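Local coordinates for uncharacterized protein CPE2226 (Clostridium perfringens, PDB 3O6U) that is of unknown function but probably binds flavin mononucleotide through a domain of the FMN-binding type, at residues A[12-15]-A[19-22]; A[36-41]-A[47-52]. All blocks are in the same frame, centred on the assembly; numbering follows the deposited sequence.

Interaction 1: A[12-15]-A[19-22]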
loop_
_atom_site.group_PDB
_atom_site.type_symbol
_atom_site.label_atom_id
_atom_site.label_comp_id
_atom_site.label_asym_id
_atom_site.label_seq_id
_atom_site.Cartn_x
_atom_site.Cartn_y
_atom_site.Cartn_z
ATOM N N ALA A 12 0.391 12.011 1.395
ATOM C CA ALA A 12 0.293 13.430 1.047
ATOM C C ALA A 12 1.528 14.009 0.387
ATOM O O ALA A 12 1.436 14.914 -0.448
ATOM C CB ALA A 12 -0.059 14.236 2.281
ATOM N N LYS A 13 2.682 13.478 0.776
ATOM C CA LYS A 13 3.956 13.923 0.233
ATOM C C LYS A 13 4.986 12.809 0.162
ATOM O O LYS A 13 4.924 11.827 0.915
ATOM C CB LYS A 13 4.511 15.067 1.088
ATOM C CG LYS A 13 4.482 14.797 2.577
ATOM C CD LYS A 13 4.490 16.110 3.387
ATOM C CE LYS A 13 3.078 16.629 3.731
ATOM N NZ LYS A 13 2.403 17.269 2.567
ATOM N N ALA A 14 5.921 12.967 -0.763
ATOM C CA ALA A 14 7.011 12.031 -0.929
ATOM C C ALA A 14 7.799 11.940 0.379
ATOM O O ALA A 14 7.912 12.925 1.107
ATOM C CB ALA A 14 7.942 12.532 -2.025
ATOM N N ASP A 15 8.319 10.752 0.676
ATOM C CA ASP A 15 9.156 10.580 1.855
ATOM C C ASP A 15 10.574 11.171 1.611
ATOM O O ASP A 15 10.811 11.884 0.628
ATOM C CB ASP A 15 9.234 9.093 2.280
ATOM C CG ASP A 15 9.920 8.197 1.251
ATOM O OD1 ASP A 15 10.694 8.692 0.402
ATOM O OD2 ASP A 15 9.700 6.966 1.306
ATOM N N TYR A 19 9.864 9.005 -2.650
ATOM C CA TYR A 19 8.790 8.079 -2.977
ATOM C C TYR A 19 7.498 8.337 -2.247
ATOM O O TYR A 19 7.489 8.662 -1.057
ATOM C CB TYR A 19 9.175 6.645 -2.645
ATOM C CG TYR A 19 10.315 6.147 -3.452
ATOM C CD1 TYR A 19 10.123 5.691 -4.752
ATOM C CD2 TYR A 19 11.601 6.131 -2.916
ATOM C CE1 TYR A 19 11.191 5.227 -5.504
ATOM C CE2 TYR A 19 12.671 5.673 -3.642
ATOM C CZ TYR A 19 12.468 5.219 -4.936
ATOM O OH TYR A 19 13.558 4.755 -5.644
ATOM N N LYS A 20 6.405 8.220 -2.984
ATOM C CA LYS A 20 5.087 8.292 -2.381
ATOM C C LYS A 20 4.537 6.867 -2.405
ATOM O O LYS A 20 5.097 5.976 -3.052
ATOM C CB LYS A 20 4.142 9.163 -3.185
ATOM C CG LYS A 20 4.370 10.632 -3.002
ATOM C CD LYS A 20 3.436 11.407 -3.897
ATOM C CE LYS A 20 3.574 12.901 -3.665
ATOM N NZ LYS A 20 2.623 13.664 -4.528
ATOM N N ALA A 21 3.447 6.647 -1.682
ATOM C CA ALA A 21 2.804 5.337 -1.728
ATOM C C ALA A 21 1.281 5.447 -1.925
ATOM O O ALA A 21 0.593 6.315 -1.365
ATOM C CB ALA A 21 3.163 4.495 -0.515
ATOM N N LYS A 22 0.790 4.513 -2.724
ATOM C CA LYS A 22 -0.587 4.455 -3.141
ATOM C C LYS A 22 -1.205 3.098 -2.840
ATOM O O LYS A 22 -0.585 2.067 -3.091
ATOM C CB LYS A 22 -0.601 4.678 -4.660
ATOM C CG LYS A 22 -1.817 5.361 -5.192
ATOM C CD LYS A 22 -1.829 5.332 -6.698
ATOM C CE LYS A 22 -3.222 5.636 -7.215
ATOM N NZ LYS A 22 -3.191 6.429 -8.472
#

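Interaction 2: A[36-41]-A[47-52]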
loop_
_atom_site.group_PDB
_atom_site.type_symbol
_atom_site.label_atom_id
_atom_site.label_comp_id
_atom_site.label_asym_id
_atom_site.label_seq_id
_atom_site.Cartn_x
_atom_site.Cartn_y
_atom_site.Cartn_z
ATOM N N LYS A 36 -4.224 -3.057 -4.646
ATOM C CA LYS A 36 -3.028 -2.627 -5.391
ATOM C C LYS A 36 -2.195 -1.613 -4.615
ATOM O O LYS A 36 -2.632 -0.496 -4.345
ATOM C CB LYS A 36 -3.408 -2.054 -6.775
ATOM C CG LYS A 36 -2.193 -1.739 -7.681
ATOM C CD LYS A 36 -2.493 -1.983 -9.175
ATOM C CE LYS A 36 -2.114 -0.799 -10.089
ATOM N NZ LYS A 36 -0.654 -0.454 -10.133
ATOM N N TYR A 37 -0.987 -2.010 -4.242
ATOM C CA TYR A 37 -0.131 -1.112 -3.478
ATOM C C TYR A 37 1.209 -0.852 -4.152
ATOM O O TYR A 37 1.936 -1.780 -4.479
ATOM C CB TYR A 37 0.095 -1.678 -2.061
ATOM C CG TYR A 37 1.124 -0.934 -1.239
ATOM C CD1 TYR A 37 0.797 0.250 -0.582
ATOM C CD2 TYR A 37 2.426 -1.415 -1.117
ATOM C CE1 TYR A 37 1.745 0.940 0.178
ATOM C CE2 TYR A 37 3.380 -0.732 -0.365
ATOM C CZ TYR A 37 3.032 0.442 0.284
ATOM O OH TYR A 37 3.964 1.118 1.036
ATOM N N ASN A 38 1.531 0.422 -4.337
ATOM C CA ASN A 38 2.783 0.806 -4.949
ATOM C C ASN A 38 3.502 1.980 -4.321
ATOM O O ASN A 38 2.892 3.020 -4.053
ATOM C CB ASN A 38 2.575 1.202 -6.419
ATOM C CG ASN A 38 2.238 0.039 -7.303
ATOM O OD1 ASN A 38 3.099 -0.777 -7.630
ATOM N ND2 ASN A 38 0.980 -0.053 -7.693
ATOM N N GLU A 39 4.794 1.780 -4.056
ATOM C CA GLU A 39 5.664 2.886 -3.670
ATOM C C GLU A 39 6.164 3.363 -5.062
ATOM O O GLU A 39 6.343 2.572 -5.986
ATOM C CB GLU A 39 6.779 2.423 -2.758
ATOM C CG GLU A 39 6.188 1.965 -1.409
ATOM C CD GLU A 39 7.143 1.130 -0.573
ATOM O OE1 GLU A 39 8.289 0.901 -1.016
ATOM O OE2 GLU A 39 6.746 0.699 0.535
ATOM N N PHE A 40 6.361 4.659 -5.216
ATOM C CA PHE A 40 6.683 5.182 -6.539
ATOM C C PHE A 40 7.206 6.600 -6.469
ATOM O O PHE A 40 6.975 7.321 -5.505
ATOM C CB PHE A 40 5.414 5.118 -7.421
ATOM C CG PHE A 40 4.320 6.075 -7.002
ATOM C CD1 PHE A 40 4.202 7.330 -7.605
ATOM C CD2 PHE A 40 3.409 5.726 -6.005
ATOM C CE1 PHE A 40 3.190 8.228 -7.222
ATOM C CE2 PHE A 40 2.402 6.616 -5.619
ATOM C CZ PHE A 40 2.297 7.869 -6.230
ATOM N N ASN A 41 7.900 7.002 -7.514
ATOM C CA ASN A 41 8.501 8.316 -7.518
ATOM C C ASN A 41 7.450 9.385 -7.771
ATOM O O ASN A 41 6.773 9.376 -8.802
ATOM C CB ASN A 41 9.632 8.334 -8.557
ATOM C CG ASN A 41 10.333 9.664 -8.645
ATOM O OD1 ASN A 41 9.864 10.582 -9.319
ATOM N ND2 ASN A 41 11.460 9.784 -7.955
HETATM N N MSE A 47 7.588 3.177 -10.723
HETATM C CA MSE A 47 7.261 2.206 -9.687
HETATM C C MSE A 47 8.532 1.574 -9.094
HETATM O O MSE A 47 9.420 1.120 -9.812
HETATM C CB MSE A 47 6.394 1.127 -10.308
HETATM C CG MSE A 47 5.131 1.706 -10.944
HETATM SE SE MSE A 47 3.911 2.443 -9.579
HETATM C CE MSE A 47 3.159 3.999 -10.501
ATOM N N LYS A 48 8.609 1.557 -7.777
ATOM C CA LYS A 48 9.736 0.976 -7.052
ATOM C C LYS A 48 9.885 -0.536 -7.292
ATOM O O LYS A 48 10.994 -1.064 -7.296
ATOM C CB LYS A 48 9.534 1.223 -5.558
ATOM C CG LYS A 48 10.785 1.228 -4.728
ATOM C CD LYS A 48 10.448 1.301 -3.252
ATOM C CE LYS A 48 11.021 2.539 -2.586
ATOM N NZ LYS A 48 10.403 2.755 -1.227
ATOM N N ARG A 49 8.779 -1.240 -7.517
ATOM C CA ARG A 49 8.892 -2.683 -7.682
ATOM C C ARG A 49 9.395 -3.087 -9.053
ATOM O O ARG A 49 9.681 -4.261 -9.298
ATOM C CB ARG A 49 7.566 -3.366 -7.302
ATOM C CG ARG A 49 6.557 -3.639 -8.396
ATOM C CD ARG A 49 5.194 -3.462 -7.749
ATOM N NE ARG A 49 4.244 -4.512 -8.052
ATOM C CZ ARG A 49 3.122 -4.720 -7.368
ATOM N NH1 ARG A 49 2.800 -3.949 -6.331
ATOM N NH2 ARG A 49 2.327 -5.720 -7.720
ATOM N N GLU A 50 9.525 -2.087 -9.927
ATOM C CA GLU A 50 10.061 -2.289 -11.264
ATOM C C GLU A 50 11.535 -1.881 -11.301
ATOM O O GLU A 50 12.202 -2.080 -12.310
ATOM C CB GLU A 50 9.289 -1.462 -12.289
ATOM C CG GLU A 50 7.872 -1.967 -12.554
ATOM C CD GLU A 50 7.139 -1.104 -13.575
ATOM O OE1 GLU A 50 7.799 -0.300 -14.267
ATOM O OE2 GLU A 50 5.904 -1.226 -13.699
ATOM N N ASP A 51 12.050 -1.321 -10.208
ATOM C CA ASP A 51 13.450 -0.892 -10.181
ATOM C C ASP A 51 14.417 -1.991 -9.733
ATOM O O ASP A 51 14.551 -2.278 -8.547
ATOM C CB ASP A 51 13.615 0.350 -9.289
ATOM C CG ASP A 51 15.052 0.853 -9.241
ATOM O OD1 ASP A 51 15.988 0.065 -9.471
ATOM O OD2 ASP A 51 15.260 2.042 -8.941
ATOM N N LYS A 52 15.096 -2.588 -10.704
ATOM C CA LYS A 52 16.066 -3.658 -10.485
ATOM C C LYS A 52 17.152 -3.357 -9.455
ATOM O O LYS A 52 17.335 -4.124 -8.506
ATOM C CB LYS A 52 16.742 -4.010 -11.806
ATOM C CG LYS A 52 17.368 -5.381 -11.868
ATOM C CD LYS A 52 17.882 -5.629 -13.273
ATOM C CE LYS A 52 18.459 -7.010 -13.400
ATOM N NZ LYS A 52 19.224 -7.355 -12.185
HETATM O O HOH W 1 6.051 -0.096 -6.370
#

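Interaction 1: A[12-15]-A[19-22]
The carboxylate of Asp15 folds back over the backbone of Tyr19, at the point where strand 19-27 begins. Its CG lies 3.4 Å from Tyr19 O, and its OD1 receives the Tyr19 N-H at 3.2 Å from Tyr19 N, met from well above the carboxylate plane. Asp15 CG sits between its own backbone N and carbonyl carbon (chi1 65°), and this turns the acid towards the strand. The same OD1 also accepts the amide of His17, two residues on, which makes an Asx turn; one side-chain oxygen thus ties down two amides of the tight return. A second, straighter bond runs the other way, from Asp15 N to Tyr19 O (2.8 Å, 170° at the hydrogen). Tyr19 O is approached as well by the CA of Ala14, in a CA-H...O contact of 3.4 Å.

Next along the strand, Lys20 lies alongside the backbone of Lys13 and Ala14. Its chain is extended beyond CG, with CG 3.6 Å from Ala14 N and CE 3.7 Å from the same nitrogen, while the ammonium continues to a long, weak ion pair with Glu10. The packing is of methylenes against peptide groups, at the protein surface.

The ring of Tyr19 leads away from the loop, with the OD1 of Asp15 at its edge and the carboxylate and ring planes nearly perpendicular. Beyond the loop the ring takes a cation-pi contact from Lys48 and meets the ring of Tyr54, from helix 52-62, at a steep angle. The whole contact closes the connection between antiparallel strands 5-11 and 19-27: Ala12 is joined by a backbone hydrogen bond to Val119 of edge strand 117-119, Lys20 by another to Phe40 of strand 32-41, and Ala21 packs against helix 92-111.

Interaction 2: A[36-41]-A[47-52]
Glu39 OE1 is gripped by Lys48 NZ in a 2.8 Å salt bridge and by the hydroxyl of Tyr69 from helix 66-80. The ammonium comes from above the carboxylate plane. On the other oxygen, OE2 accepts the Tyr37 hydroxyl through its anti lone pair (2.9 Å from Tyr37 OH) and is also bonded to Ser94, so partners at both oxygens hold this buried group in place. With CG swung opposite the Lys48 backbone N (chi1 -156°) and a bend at chi3, the chain brings NZ across to the acid.

The backbones meet in a single beta bridge between Phe40 and Met47, where Lys48 N donates to Glu39 O at 3.1 Å. This fastens the start of the 3-10 turn 48-50 to the end of strand 32-41. A water bonded to Glu39 O also accepts from Arg49 N, 3.2 Å away.

Beside the bridge the bent side chain of selenomethionine Met47 lays its SE 3.6 Å from Asn38 CB and 3.8 Å from Phe40 CB, with an oblique Met-aromatic approach to the Phe40 ring. Arg49 reaches back along the strand to form salt bridges with Glu70 and Glu74 of helix 66-80.

In the fold
Interactions 1 and 2 follow each other along the chain, the first closing before the second opens, and their centres lie about 11 Å apart. They share the mixed four-stranded sheet: strands 19-27 and 32-41 are antiparallel neighbours, and the two contacts touch where Lys22 N probably bonds to Asn38 O (2.9 Å) and Tyr19 CD1 packs 3.5 Å from Phe40 C. Segment 12-15 runs alongside the beginning of the inner strand, while 47-52 folds against the end of the outer one and leads into helix 52-62. The same end of the sheet thus receives both connections, one between strands and one to the helices, within a family fold associated with FMN binding.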